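Local coordinates for probable branched-chain amino acid ABC transporter, amino acid binding protein (Thermus thermophilus, PDB 3LKB) that probably captures branched-chain amino acids, here valine, between two lobes and delivers them to an ABC transporter for uptake, at residues Gln7-Trp12 / Asp72-Pro77; Asn62-Phe67 / Leu88-Leu93; Gly143-Leu148 / Gly198-Val203; Lys224-Gly229 / Gly248-Thr253; Gly290-Ala295 / Phe329-Ala334. The protein carries 2 engineered substitutions. All coordinates share one frame; numbering follows the deposited sequence.

Interaction 1 (Gln7-Trp12 / Asp72-Pro77); sequences QVTLFW and DRFKIP
Thr9 of the strand 7-12 and Ile76 of the loop 72-77 are the closest backbone neighbours, their CA atoms 5.8 Å apart. The touching portions run 94° to one another, and no hydrogen bond links them. The loop leaves the end of helix 60-72, where Lys75, with positive phi, is the first residue to depart from helical angles; Phe74 before it and Ile76 after it both reach the strand. Thr9 makes the largest single contribution. Its CB lies 3.8 Å from Phe74 CB, and its CG2 is 4.0 Å from Ile76 CG2. With OG1 anti to the carbonyl carbon (chi1 -64°), the hydroxyl comes obliquely to the Phe74 ring, 3.8 Å from Phe74 CD1, while Thr9 OG1 is hydrogen-bonded by Asn50 ND2. Ile76 uses two methyls: CG2 is 3.9 Å from Phe11 CB, and CD1 is 4.0 Å from Phe11 CD2, again oblique to the ring. Farther along, Pro77 CG meets Val8 CG1 at 4.3 Å. Phe11 also touches Phe66 and Ala70 of helix 60-72, and Ile76 touches Phe67 there. Strand 6-14 is hydrogen-bonded in parallel to strand 47-55, and Phe11 shares a backbone bond with Leu80. With that bond, the loop is consistent with the return leg of a beta-alpha-beta crossover from strand 47-55 through helix 60-72 to strand 79-81.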
# COMPACT_ATOMS: atom_id res chain seq x y z
N GLN A 7 15.42 -23.75 12.40
CA GLN A 7 14.54 -22.72 11.88
C GLN A 7 14.14 -21.74 13.01
O GLN A 7 13.71 -22.16 14.11
CB GLN A 7 13.31 -23.34 11.23
CG GLN A 7 12.46 -22.30 10.53
CD GLN A 7 11.32 -22.90 9.74
OE1 GLN A 7 11.20 -22.63 8.53
NE2 GLN A 7 10.47 -23.70 10.40
N VAL A 8 14.30 -20.44 12.70
CA VAL A 8 13.85 -19.38 13.58
C VAL A 8 12.95 -18.33 12.84
O VAL A 8 13.31 -17.78 11.78
CB VAL A 8 15.04 -18.68 14.30
CG1 VAL A 8 14.57 -17.37 14.97
CG2 VAL A 8 15.69 -19.62 15.32
N THR A 9 11.78 -18.08 13.42
CA THR A 9 10.83 -17.17 12.86
C THR A 9 10.97 -15.74 13.32
O THR A 9 11.03 -15.41 14.53
CB THR A 9 9.43 -17.64 13.03
OG1 THR A 9 9.28 -18.87 12.28
CG2 THR A 9 8.46 -16.58 12.45
N LEU A 10 11.08 -14.89 12.31
CA LEU A 10 11.17 -13.47 12.50
C LEU A 10 9.82 -12.96 12.04
O LEU A 10 9.49 -13.07 10.88
CB LEU A 10 12.30 -12.93 11.65
CG LEU A 10 12.88 -11.63 12.21
CD1 LEU A 10 13.24 -11.86 13.66
CD2 LEU A 10 14.09 -11.23 11.44
N PHE A 11 9.01 -12.46 12.98
CA PHE A 11 7.64 -12.12 12.68
C PHE A 11 7.36 -10.63 12.90
O PHE A 11 7.67 -10.06 13.94
CB PHE A 11 6.70 -13.05 13.47
CG PHE A 11 5.30 -12.52 13.68
CD1 PHE A 11 4.29 -12.75 12.74
CD2 PHE A 11 4.98 -11.80 14.83
CE1 PHE A 11 2.98 -12.29 12.96
CE2 PHE A 11 3.71 -11.35 15.06
CZ PHE A 11 2.69 -11.60 14.10
N TRP A 12 6.81 -9.98 11.89
CA TRP A 12 6.37 -8.59 12.02
C TRP A 12 4.93 -8.56 11.62
O TRP A 12 4.50 -9.29 10.70
CB TRP A 12 7.18 -7.72 11.08
CG TRP A 12 6.76 -6.28 11.00
CD1 TRP A 12 7.14 -5.30 11.83
CD2 TRP A 12 5.87 -5.67 10.03
NE1 TRP A 12 6.56 -4.10 11.46
CE2 TRP A 12 5.78 -4.30 10.36
CE3 TRP A 12 5.12 -6.16 8.95
CZ2 TRP A 12 5.02 -3.39 9.63
CZ3 TRP A 12 4.34 -5.26 8.22
CH2 TRP A 12 4.31 -3.88 8.56
N ASP A 72 2.05 -19.27 19.32
CA ASP A 72 1.63 -20.69 19.37
C ASP A 72 2.25 -21.65 18.32
O ASP A 72 2.59 -22.80 18.62
CB ASP A 72 0.10 -20.79 19.30
CG ASP A 72 -0.41 -22.18 19.74
OD1 ASP A 72 -0.73 -22.35 20.96
OD2 ASP A 72 -0.45 -23.12 18.88
N ARG A 73 2.35 -21.16 17.09
CA ARG A 73 2.74 -21.98 15.97
C ARG A 73 4.19 -21.77 15.58
O ARG A 73 4.88 -22.74 15.27
CB ARG A 73 1.83 -21.72 14.78
CG ARG A 73 0.44 -22.19 15.06
CD ARG A 73 -0.55 -22.03 13.91
NE ARG A 73 -1.86 -22.47 14.40
CZ ARG A 73 -2.99 -22.36 13.70
NH1 ARG A 73 -2.96 -21.87 12.46
NH2 ARG A 73 -4.14 -22.76 14.23
N PHE A 74 4.64 -20.52 15.62
CA PHE A 74 6.02 -20.21 15.22
C PHE A 74 7.03 -20.08 16.38
O PHE A 74 8.21 -19.89 16.12
CB PHE A 74 6.07 -19.00 14.27
CG PHE A 74 5.30 -19.19 13.01
CD1 PHE A 74 5.72 -20.06 12.04
CD2 PHE A 74 4.11 -18.50 12.80
CE1 PHE A 74 4.98 -20.26 10.89
CE2 PHE A 74 3.37 -18.69 11.63
CZ PHE A 74 3.81 -19.56 10.69
N LYS A 75 6.56 -20.17 17.64
CA LYS A 75 7.46 -20.15 18.82
C LYS A 75 8.41 -18.96 18.82
O LYS A 75 9.58 -19.10 19.19
CB LYS A 75 8.33 -21.41 18.91
CG LYS A 75 7.65 -22.73 18.64
CD LYS A 75 6.64 -23.09 19.70
CE LYS A 75 5.63 -24.07 19.13
NZ LYS A 75 4.68 -24.51 20.18
N ILE A 76 7.92 -17.79 18.41
CA ILE A 76 8.80 -16.63 18.29
C ILE A 76 9.52 -16.26 19.59
O ILE A 76 8.91 -16.18 20.63
CB ILE A 76 8.07 -15.36 17.69
CG1 ILE A 76 6.87 -14.91 18.55
CG2 ILE A 76 7.60 -15.62 16.26
CD1 ILE A 76 6.35 -13.55 18.18
N PRO A 77 10.83 -16.01 19.50
CA PRO A 77 11.62 -15.49 20.60
C PRO A 77 11.64 -13.95 20.72
O PRO A 77 12.14 -13.42 21.73
CB PRO A 77 13.03 -16.02 20.27
CG PRO A 77 13.05 -16.03 18.76
CD PRO A 77 11.67 -16.39 18.35

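Interaction 2 (Asn62-Phe67 / Leu88-Leu93); sequences NTQRFF and LQLKPL
Gln64 and Leu90 have the nearest CA atoms, 7.3 Å apart, of two helical segments, 62-67 and 88-93, whose axes stay 10.9 Å apart and point much the same way, 29° between their directions. Leu90 divides its two methyls between neighbouring residues of the first helix: CD1 meets Thr63 CG2 at 4.1 Å, and CD2 lies equally far, 4.1 Å, from Gln64 CG. One turn on, Phe67 and Leu93 slide past each other in opposite directions, and Leu93 CD2 reaches the ring at its edge, near the ring plane, 4.0 Å from Phe67 CE2. The Phe67 ring itself stacks on Phe79. At the outer side Gln64 and Gln89 cross at about a right angle with perpendicular amide planes, their OE1 atoms 4.0 Å apart. The second helix is kinked where the N atoms of Pro92 and Leu93 make no bond to the turn before. On the far side, Asn62 ND2 is hydrogen-bonded to Gly276 O of the second subunit. Polar ends find partners elsewhere: Thr63 OG1 with Asp56 and Asn59, Gln64 NE2 weakly with Glu68. No hydrogen bond crosses the contact or joins the two amides, and cohesion probably rests on the methyl and ring-edge touches.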
# COMPACT_ATOMS: atom_id res chain seq x y z
N ASN A 62 -6.81 -7.97 14.00
CA ASN A 62 -5.89 -8.70 13.14
C ASN A 62 -4.54 -8.87 13.86
O ASN A 62 -4.03 -9.98 13.94
CB ASN A 62 -5.77 -8.09 11.73
CG ASN A 62 -7.09 -8.12 10.97
OD1 ASN A 62 -7.90 -8.95 11.26
ND2 ASN A 62 -7.31 -7.17 10.04
N THR A 63 -3.98 -7.80 14.43
CA THR A 63 -2.66 -7.90 15.06
C THR A 63 -2.61 -8.94 16.20
O THR A 63 -1.64 -9.67 16.34
CB THR A 63 -2.22 -6.55 15.63
OG1 THR A 63 -2.34 -5.54 14.62
CG2 THR A 63 -0.77 -6.61 16.19
N GLN A 64 -3.67 -9.00 17.01
CA GLN A 64 -3.73 -9.92 18.12
C GLN A 64 -3.77 -11.35 17.59
O GLN A 64 -3.08 -12.25 18.12
CB GLN A 64 -4.96 -9.64 19.03
CG GLN A 64 -4.96 -10.41 20.39
CD GLN A 64 -6.18 -10.10 21.26
OE1 GLN A 64 -6.52 -8.93 21.45
NE2 GLN A 64 -6.83 -11.15 21.81
N ARG A 65 -4.57 -11.56 16.55
CA ARG A 65 -4.74 -12.90 16.01
C ARG A 65 -3.40 -13.31 15.45
O ARG A 65 -2.94 -14.40 15.71
CB ARG A 65 -5.86 -12.96 14.99
CG ARG A 65 -6.13 -14.38 14.36
CD ARG A 65 -5.70 -14.50 12.85
NE ARG A 65 -6.42 -13.52 12.01
CZ ARG A 65 -7.45 -13.81 11.21
NH1 ARG A 65 -7.87 -15.06 11.11
NH2 ARG A 65 -8.05 -12.84 10.50
N PHE A 66 -2.73 -12.42 14.73
CA PHE A 66 -1.44 -12.78 14.12
C PHE A 66 -0.35 -13.05 15.16
O PHE A 66 0.49 -13.92 14.98
CB PHE A 66 -0.97 -11.72 13.17
CG PHE A 66 -1.82 -11.57 11.95
CD1 PHE A 66 -2.53 -12.67 11.44
CD2 PHE A 66 -1.90 -10.33 11.27
CE1 PHE A 66 -3.33 -12.53 10.31
CE2 PHE A 66 -2.66 -10.17 10.13
CZ PHE A 66 -3.39 -11.25 9.63
N PHE A 67 -0.40 -12.33 16.27
CA PHE A 67 0.53 -12.51 17.34
C PHE A 67 0.31 -13.83 18.06
O PHE A 67 1.28 -14.53 18.40
CB PHE A 67 0.37 -11.37 18.33
CG PHE A 67 1.29 -11.45 19.50
CD1 PHE A 67 2.69 -11.51 19.33
CD2 PHE A 67 0.78 -11.46 20.77
CE1 PHE A 67 3.54 -11.57 20.40
CE2 PHE A 67 1.63 -11.51 21.89
CZ PHE A 67 3.01 -11.56 21.72
N LEU A 88 -0.19 -0.98 22.85
CA LEU A 88 -0.90 -0.73 24.14
C LEU A 88 -1.79 -1.90 24.59
O LEU A 88 -1.70 -2.34 25.72
CB LEU A 88 -1.73 0.55 24.07
CG LEU A 88 -0.78 1.76 24.10
CD1 LEU A 88 -1.47 3.08 23.70
CD2 LEU A 88 -0.21 1.88 25.52
N GLN A 89 -2.56 -2.45 23.67
CA GLN A 89 -3.51 -3.49 23.92
C GLN A 89 -2.81 -4.81 24.28
O GLN A 89 -3.26 -5.52 25.14
CB GLN A 89 -4.32 -3.68 22.63
CG GLN A 89 -5.73 -3.87 22.87
CD GLN A 89 -6.60 -3.96 21.62
OE1 GLN A 89 -6.58 -4.96 20.89
NE2 GLN A 89 -7.44 -2.92 21.43
N LEU A 90 -1.74 -5.15 23.56
CA LEU A 90 -0.95 -6.36 23.85
C LEU A 90 0.04 -6.31 25.01
O LEU A 90 0.61 -7.36 25.33
CB LEU A 90 -0.13 -6.73 22.61
CG LEU A 90 -1.02 -6.74 21.38
CD1 LEU A 90 -0.15 -7.04 20.24
CD2 LEU A 90 -2.02 -7.83 21.57
N LYS A 91 0.30 -5.13 25.60
CA LYS A 91 1.27 -5.04 26.71
C LYS A 91 1.05 -6.12 27.81
O LYS A 91 1.98 -6.86 28.15
CB LYS A 91 1.32 -3.63 27.35
CG LYS A 91 2.16 -2.58 26.61
CD LYS A 91 2.10 -1.21 27.33
CE LYS A 91 3.23 -1.09 28.41
NZ LYS A 91 3.18 0.20 29.19
N PRO A 92 -0.19 -6.25 28.35
CA PRO A 92 -0.38 -7.31 29.40
C PRO A 92 0.06 -8.71 28.94
O PRO A 92 0.66 -9.46 29.72
CB PRO A 92 -1.91 -7.29 29.64
CG PRO A 92 -2.30 -5.86 29.34
CD PRO A 92 -1.42 -5.46 28.14
N LEU A 93 -0.26 -9.06 27.70
CA LEU A 93 0.07 -10.37 27.17
C LEU A 93 1.58 -10.49 26.87
O LEU A 93 2.20 -11.54 27.13
CB LEU A 93 -0.77 -10.61 25.93
CG LEU A 93 -0.72 -11.96 25.24
CD1 LEU A 93 -1.09 -13.08 26.24
CD2 LEU A 93 -1.74 -11.87 24.09

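Interaction 3 (Gly143-Leu148 / Gly198-Val203); sequences GAKVAL and GVEYVV
Tyr201 presents its ring to the turn before strand 145-148: Lys145 O lies at the ring edge, near its plane, and Ala144 CB comes in obliquely, 3.8 Å from Tyr201 CE2. Ile137 of helix 126-140 also touches this side chain, and Tyr201 OH is hydrogen-bonded to Glu140. The second flat group is the Glu200 carboxylate. Its OE1 accepts Lys145 N at 2.8 Å through the anti lone pair, nearly straight at 161°, while OE2 forms a salt bridge with Lys141. Lys145 O in turn receives Glu200 N at 2.9 Å and, weakly, Tyr201 N. One residue is thus held at both its N-H and its carbonyl. Beyond this point the segments are parallel strands, 28° apart in direction, in register as Val146 with Tyr201, Ala147 with Val202 and Leu148 with Val203. They are neighbours in the parallel part of a seven-stranded sheet of an alpha/beta lobe, where strand 145-150 lies between 173-179 and 201-205. Ala147 N donates to Tyr201 O at 2.9 Å, and Ala147 O accepts Val203 N at 2.8 Å. Val146, Leu148, Tyr201 and Val203 share one face, where Leu148 CD2 lies 3.8 Å from Val203 CB. Ala147 and Val202 point to the other, toward Phe194 of helix 188-196; Ala147 CB also meets Val199 CG1 at 3.6 Å, just after the Schellman motif that ends that helix at Gly198.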
# COMPACT_ATOMS: atom_id res chain seq x y z
N GLY A 143 6.77 33.08 23.49
CA GLY A 143 5.34 33.25 23.58
C GLY A 143 4.64 32.83 22.31
O GLY A 143 3.48 33.21 22.10
N ALA A 144 5.33 32.05 21.46
CA ALA A 144 4.78 31.66 20.15
C ALA A 144 3.47 30.89 20.26
O ALA A 144 3.30 30.05 21.12
CB ALA A 144 5.77 30.86 19.36
N LYS A 145 2.53 31.18 19.37
CA LYS A 145 1.31 30.43 19.34
C LYS A 145 1.50 29.22 18.46
O LYS A 145 1.90 29.34 17.32
CB LYS A 145 0.17 31.27 18.80
CG LYS A 145 -0.10 32.63 19.52
CD LYS A 145 -1.55 32.63 19.95
CE LYS A 145 -2.28 33.88 19.60
NZ LYS A 145 -2.46 34.75 20.81
N VAL A 146 1.18 28.05 18.98
CA VAL A 146 1.37 26.81 18.25
C VAL A 146 0.10 25.96 18.24
O VAL A 146 -0.67 25.97 19.20
CB VAL A 146 2.64 26.03 18.74
CG1 VAL A 146 3.26 26.66 19.92
CG2 VAL A 146 2.46 24.50 18.94
N ALA A 147 -0.10 25.25 17.14
CA ALA A 147 -1.23 24.36 17.02
C ALA A 147 -0.67 22.97 16.79
O ALA A 147 0.38 22.79 16.14
CB ALA A 147 -2.05 24.78 15.86
N LEU A 148 -1.33 21.97 17.34
CA LEU A 148 -0.96 20.61 17.08
C LEU A 148 -1.98 20.02 16.13
O LEU A 148 -3.19 20.23 16.31
CB LEU A 148 -0.90 19.81 18.38
CG LEU A 148 -0.00 20.29 19.54
CD1 LEU A 148 0.01 19.23 20.69
CD2 LEU A 148 1.43 20.64 19.13
N GLY A 198 -4.32 33.35 15.07
CA GLY A 198 -2.91 33.79 15.08
C GLY A 198 -1.85 32.70 15.29
O GLY A 198 -0.75 32.99 15.73
N VAL A 199 -2.17 31.45 14.96
CA VAL A 199 -1.21 30.36 15.01
C VAL A 199 0.02 30.69 14.17
O VAL A 199 -0.11 31.20 13.08
CB VAL A 199 -1.87 28.99 14.59
CG1 VAL A 199 -0.84 27.86 14.42
CG2 VAL A 199 -2.90 28.58 15.64
N GLU A 200 1.21 30.39 14.67
CA GLU A 200 2.42 30.75 13.93
C GLU A 200 3.27 29.54 13.62
O GLU A 200 4.17 29.60 12.79
CB GLU A 200 3.22 31.82 14.66
CG GLU A 200 2.95 31.92 16.13
CD GLU A 200 3.35 33.28 16.73
OE1 GLU A 200 3.28 33.44 17.99
OE2 GLU A 200 3.74 34.17 15.93
N TYR A 201 2.98 28.44 14.30
CA TYR A 201 3.74 27.23 14.16
C TYR A 201 2.75 26.13 14.27
O TYR A 201 1.97 26.08 15.21
CB TYR A 201 4.73 27.10 15.30
CG TYR A 201 5.85 28.09 15.24
CD1 TYR A 201 7.08 27.74 14.68
CD2 TYR A 201 5.70 29.38 15.75
CE1 TYR A 201 8.12 28.66 14.61
CE2 TYR A 201 6.75 30.32 15.70
CZ TYR A 201 7.95 29.95 15.14
OH TYR A 201 8.98 30.85 15.07
N VAL A 202 2.77 25.24 13.31
CA VAL A 202 1.98 24.03 13.41
C VAL A 202 2.90 22.82 13.57
O VAL A 202 3.78 22.57 12.74
CB VAL A 202 1.11 23.83 12.16
CG1 VAL A 202 0.19 22.69 12.36
CG2 VAL A 202 0.35 25.04 11.88
N VAL A 203 2.69 22.07 14.64
CA VAL A 203 3.46 20.85 14.85
C VAL A 203 2.60 19.67 14.48
O VAL A 203 1.49 19.56 14.99
CB VAL A 203 3.89 20.73 16.30
CG1 VAL A 203 4.51 19.35 16.57
CG2 VAL A 203 4.84 21.84 16.62

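Interaction 4 (Lys224-Gly229 / Gly248-Thr253); sequences KMRHLG and GFLWAT
Leu228 pairs with Leu250, and Gly229 with Trp251, in two parallel strands joined by three backbone hydrogen bonds. Leu250 N reaches His227 O at 2.9 Å, Gly229 N reaches Leu250 O at 2.8 Å, though bent to 132°, and Ala252 N reaches Gly229 O at 3.0 Å. The strands are the two ends of a beta-alpha-beta unit around helix 236-242. Among aromatic contacts, the Phe249 ring has Leu228 CA over one face, offset toward the rim; Phe249 CZ is 3.6 Å from Gly229 N, and Phe249 CD1 lies 3.7 Å from His227 CB. The ring lies close where a side chain of Gly229 would point. The Trp251 edge meets Gly229 O, and its NE1 is hydrogen-bonded to His231 O. Among aliphatic groups, Leu228 and Leu250 lie side by side pointing the same way, Leu228 CD2 3.8 Å from Leu250 CD1. The Arg226 chain bends at chi2 (84°), which places CD 3.6 Å from Gly248 O; Arg226 NH1 lies 3.1 Å from the same Gly248 O in a weak hydrogen bond, with Glu360 a long, weak ion-pair partner. Three backbone bonds, one bent, and buried rings and leucines thus hold the strands, the guanidinium adding little.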
# COMPACT_ATOMS: atom_id res chain seq x y z
N LYS A 224 1.79 32.06 6.30
CA LYS A 224 3.14 32.19 6.83
C LYS A 224 3.49 31.26 8.02
O LYS A 224 4.62 31.30 8.52
CB LYS A 224 3.43 33.65 7.25
CG LYS A 224 2.93 34.74 6.30
CD LYS A 224 3.72 34.81 4.97
CE LYS A 224 3.22 35.97 4.08
NZ LYS A 224 2.90 37.18 4.91
N MET A 225 2.54 30.45 8.47
CA MET A 225 2.82 29.61 9.61
C MET A 225 3.91 28.64 9.21
O MET A 225 3.96 28.17 8.06
CB MET A 225 1.61 28.78 10.05
CG MET A 225 0.23 29.40 9.87
SD MET A 225 -1.02 28.16 10.23
CE MET A 225 -0.69 27.09 8.90
N ARG A 226 4.77 28.34 10.16
CA ARG A 226 5.78 27.32 10.00
C ARG A 226 5.25 25.93 10.42
O ARG A 226 4.56 25.80 11.44
CB ARG A 226 7.00 27.73 10.81
CG ARG A 226 7.99 26.64 11.05
CD ARG A 226 8.95 26.46 9.87
NE ARG A 226 9.59 27.74 9.58
CZ ARG A 226 10.83 27.88 9.13
NH1 ARG A 226 11.63 26.83 8.86
NH2 ARG A 226 11.27 29.11 8.91
N HIS A 227 5.58 24.91 9.62
CA HIS A 227 5.28 23.52 9.96
C HIS A 227 6.48 22.66 10.40
O HIS A 227 7.57 22.71 9.82
CB HIS A 227 4.49 22.83 8.84
CG HIS A 227 3.24 23.54 8.45
ND1 HIS A 227 3.25 24.78 7.85
CD2 HIS A 227 1.93 23.18 8.54
CE1 HIS A 227 2.00 25.16 7.59
NE2 HIS A 227 1.19 24.21 8.02
N LEU A 228 6.24 21.86 11.44
CA LEU A 228 7.22 20.97 12.03
C LEU A 228 6.55 19.63 12.28
O LEU A 228 5.33 19.53 12.25
CB LEU A 228 7.79 21.56 13.34
CG LEU A 228 8.09 23.09 13.35
CD1 LEU A 228 6.82 23.96 13.48
CD2 LEU A 228 9.07 23.41 14.50
N GLY A 229 7.33 18.60 12.54
CA GLY A 229 6.74 17.28 12.69
C GLY A 229 7.67 16.23 13.21
O GLY A 229 8.88 16.34 13.09
N GLY A 248 11.27 24.11 3.94
CA GLY A 248 11.29 24.72 5.27
C GLY A 248 10.60 23.89 6.35
O GLY A 248 10.65 24.26 7.52
N PHE A 249 9.96 22.78 6.00
CA PHE A 249 9.41 21.91 7.03
C PHE A 249 10.50 21.49 8.04
O PHE A 249 11.59 21.13 7.62
CB PHE A 249 8.89 20.65 6.40
CG PHE A 249 8.07 19.81 7.32
CD1 PHE A 249 6.73 20.15 7.59
CD2 PHE A 249 8.61 18.66 7.91
CE1 PHE A 249 5.92 19.34 8.42
CE2 PHE A 249 7.84 17.86 8.77
CZ PHE A 249 6.49 18.18 9.03
N LEU A 250 10.17 21.44 9.33
CA LEU A 250 11.16 21.04 10.32
C LEU A 250 10.79 19.70 10.93
O LEU A 250 9.71 19.54 11.47
CB LEU A 250 11.30 22.11 11.39
CG LEU A 250 12.04 23.40 11.01
CD1 LEU A 250 11.74 24.41 12.01
CD2 LEU A 250 13.58 23.17 10.94
N TRP A 251 11.71 18.75 10.89
CA TRP A 251 11.44 17.37 11.18
C TRP A 251 12.40 16.81 12.25
O TRP A 251 13.60 16.99 12.17
CB TRP A 251 11.62 16.62 9.86
CG TRP A 251 11.41 15.13 9.89
CD1 TRP A 251 10.47 14.45 10.58
CD2 TRP A 251 12.16 14.16 9.16
NE1 TRP A 251 10.56 13.09 10.33
CE2 TRP A 251 11.60 12.88 9.48
CE3 TRP A 251 13.26 14.22 8.28
CZ2 TRP A 251 12.12 11.68 8.94
CZ3 TRP A 251 13.76 13.04 7.74
CH2 TRP A 251 13.20 11.78 8.09
N ALA A 252 11.85 16.25 13.29
CA ALA A 252 12.59 15.57 14.31
C ALA A 252 12.61 14.06 14.12
O ALA A 252 11.60 13.44 13.95
CB ALA A 252 12.06 15.93 15.63
N THR A 253 13.80 13.52 14.16
CA THR A 253 14.08 12.12 13.88
C THR A 253 15.43 11.67 14.41
O THR A 253 16.30 12.41 14.51
CB THR A 253 13.87 11.75 12.35
OG1 THR A 253 13.89 10.36 12.18
CG2 THR A 253 14.85 12.37 11.44

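Interaction 5 (Gly290-Ala295 / Phe329-Ala334); sequences GMLAAA and FKPGFA. Engineered in segment 290-295: Ala293 (natural residue Val), Ala295 (natural residue Ser).
Phe333 is the tight centre of the contact, its ring set against helix 290-295. With CG anti to the carbonyl carbon (chi1 -69°), the ring has Leu292 N over one face, displaced toward the rim. The Met291 and Phe333 side chains cross at about a right angle: Met291 CG is 3.5 Å from Phe333 CZ, and its SD makes an oblique Met-aromatic contact, 4.8 Å from the Phe333 centroid and 64° off the normal. Leu292 slides past in the opposite direction to Phe333, bringing CD1 to 3.9 Å from Phe333 CD2, and the same methyl meets Pro331 CG at 3.9 Å. Ala295, an engineered residue, adds CB at 4.1 Å from Phe333 CE2. The outer side, where Phe329 and Pro331 are partly exposed, is looser. Phe329 CE2 touches Ala295 O obliquely, and Pro331 CD sits over the centre of the Phe329 ring within the loop. At the other margin Leu292 CD2 and Ala334 CB barely meet, 4.5 Å apart. Glu342 fixes the loop by accepting the backbone N-H groups of Gly332, Phe333 and Ala334. Leu292 also touches Phe255, Pro122 and Thr123, probably near where the chain crosses between the lobes, and its side chain is about 13 Å from the bound valine. Such a helix is consistent with the two-lobed fold of type I periplasmic binding proteins, whose chain crosses between the lobes three times.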
# COMPACT_ATOMS: atom_id res chain seq x y z
N GLY A 290 12.52 0.17 9.57
CA GLY A 290 12.35 -1.30 9.58
C GLY A 290 13.65 -2.09 9.59
O GLY A 290 13.76 -3.14 10.23
N MET A 291 14.65 -1.59 8.89
CA MET A 291 15.91 -2.31 8.79
C MET A 291 16.59 -2.26 10.17
O MET A 291 17.20 -3.24 10.63
CB MET A 291 16.79 -1.74 7.67
CG MET A 291 17.96 -2.64 7.34
SD MET A 291 18.78 -2.31 5.76
CE MET A 291 17.38 -2.86 4.81
N LEU A 292 16.49 -1.12 10.85
CA LEU A 292 17.08 -1.07 12.19
C LEU A 292 16.36 -2.08 13.12
O LEU A 292 17.01 -2.84 13.81
CB LEU A 292 17.05 0.38 12.74
CG LEU A 292 17.42 0.54 14.22
CD1 LEU A 292 18.90 0.16 14.40
CD2 LEU A 292 17.11 1.95 14.82
N ALA A 293 15.03 -2.12 13.10
CA ALA A 293 14.30 -3.02 13.97
C ALA A 293 14.68 -4.47 13.65
O ALA A 293 14.96 -5.23 14.59
CB ALA A 293 12.83 -2.84 13.78
N ALA A 294 14.67 -4.87 12.38
CA ALA A 294 15.05 -6.24 12.04
C ALA A 294 16.52 -6.50 12.40
O ALA A 294 16.86 -7.59 12.90
CB ALA A 294 14.84 -6.50 10.58
N ALA A 295 17.38 -5.52 12.14
CA ALA A 295 18.81 -5.64 12.49
C ALA A 295 19.01 -5.84 14.00
O ALA A 295 19.82 -6.67 14.39
CB ALA A 295 19.60 -4.42 12.01
N PHE A 329 25.37 -2.01 19.97
CA PHE A 329 25.19 -2.36 18.60
C PHE A 329 25.26 -1.07 17.76
O PHE A 329 24.52 -0.10 17.99
CB PHE A 329 23.86 -3.15 18.44
CG PHE A 329 23.56 -3.60 17.05
CD1 PHE A 329 24.53 -4.24 16.27
CD2 PHE A 329 22.29 -3.41 16.52
CE1 PHE A 329 24.25 -4.65 14.95
CE2 PHE A 329 21.97 -3.82 15.22
CZ PHE A 329 22.96 -4.43 14.43
N LYS A 330 26.20 -1.05 16.83
CA LYS A 330 26.38 0.11 16.01
C LYS A 330 26.21 -0.21 14.53
O LYS A 330 27.16 -0.27 13.79
CB LYS A 330 27.72 0.78 16.31
CG LYS A 330 28.84 -0.16 16.77
CD LYS A 330 29.45 -1.09 15.64
CE LYS A 330 31.01 -1.28 15.74
NZ LYS A 330 31.78 -0.32 14.86
N PRO A 331 24.97 -0.42 14.08
CA PRO A 331 24.85 -0.69 12.62
C PRO A 331 25.00 0.57 11.73
O PRO A 331 25.19 0.43 10.54
CB PRO A 331 23.46 -1.30 12.51
CG PRO A 331 22.67 -0.60 13.65
CD PRO A 331 23.65 -0.38 14.76
N GLY A 332 24.94 1.77 12.28
CA GLY A 332 24.96 3.00 11.48
C GLY A 332 23.60 3.37 10.90
O GLY A 332 23.53 3.95 9.85
N PHE A 333 22.50 3.05 11.57
CA PHE A 333 21.19 3.49 11.06
C PHE A 333 20.69 4.77 11.70
O PHE A 333 20.03 5.60 11.02
CB PHE A 333 20.12 2.41 11.20
CG PHE A 333 20.33 1.27 10.30
CD1 PHE A 333 20.34 1.45 8.93
CD2 PHE A 333 20.51 0.01 10.80
CE1 PHE A 333 20.49 0.37 8.07
CE2 PHE A 333 20.68 -1.08 9.96
CZ PHE A 333 20.69 -0.91 8.60
N ALA A 334 21.01 4.95 12.97
CA ALA A 334 20.55 6.09 13.73
C ALA A 334 21.75 6.82 14.25
O ALA A 334 22.82 6.22 14.39
CB ALA A 334 19.65 5.63 14.91

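In the fold
Interactions 1 and 2 interlock along the chain and touch in space, their centres 15 Å apart, with Phe11 CZ 3.3 Å from Phe66 O; both belong to the first lobe. Interactions 3 and 4 follow in series, 11 Å apart between centres, on adjacent strands 201-205 and 226-229 of one sheet in the second lobe, where Val202 O and Leu228 N lie 2.9 Å apart as a probable hydrogen bond. Interaction 5 comes last, returning to within 20 Å of interaction 1, centre to centre. Interactions 1 and 3 lie 46 Å apart, centre to centre, on opposite sides of the chain's centre. The valine pocket draws on both halves, with Tyr82 and Thr84 from one and Phe155 and Tyr232 from the other.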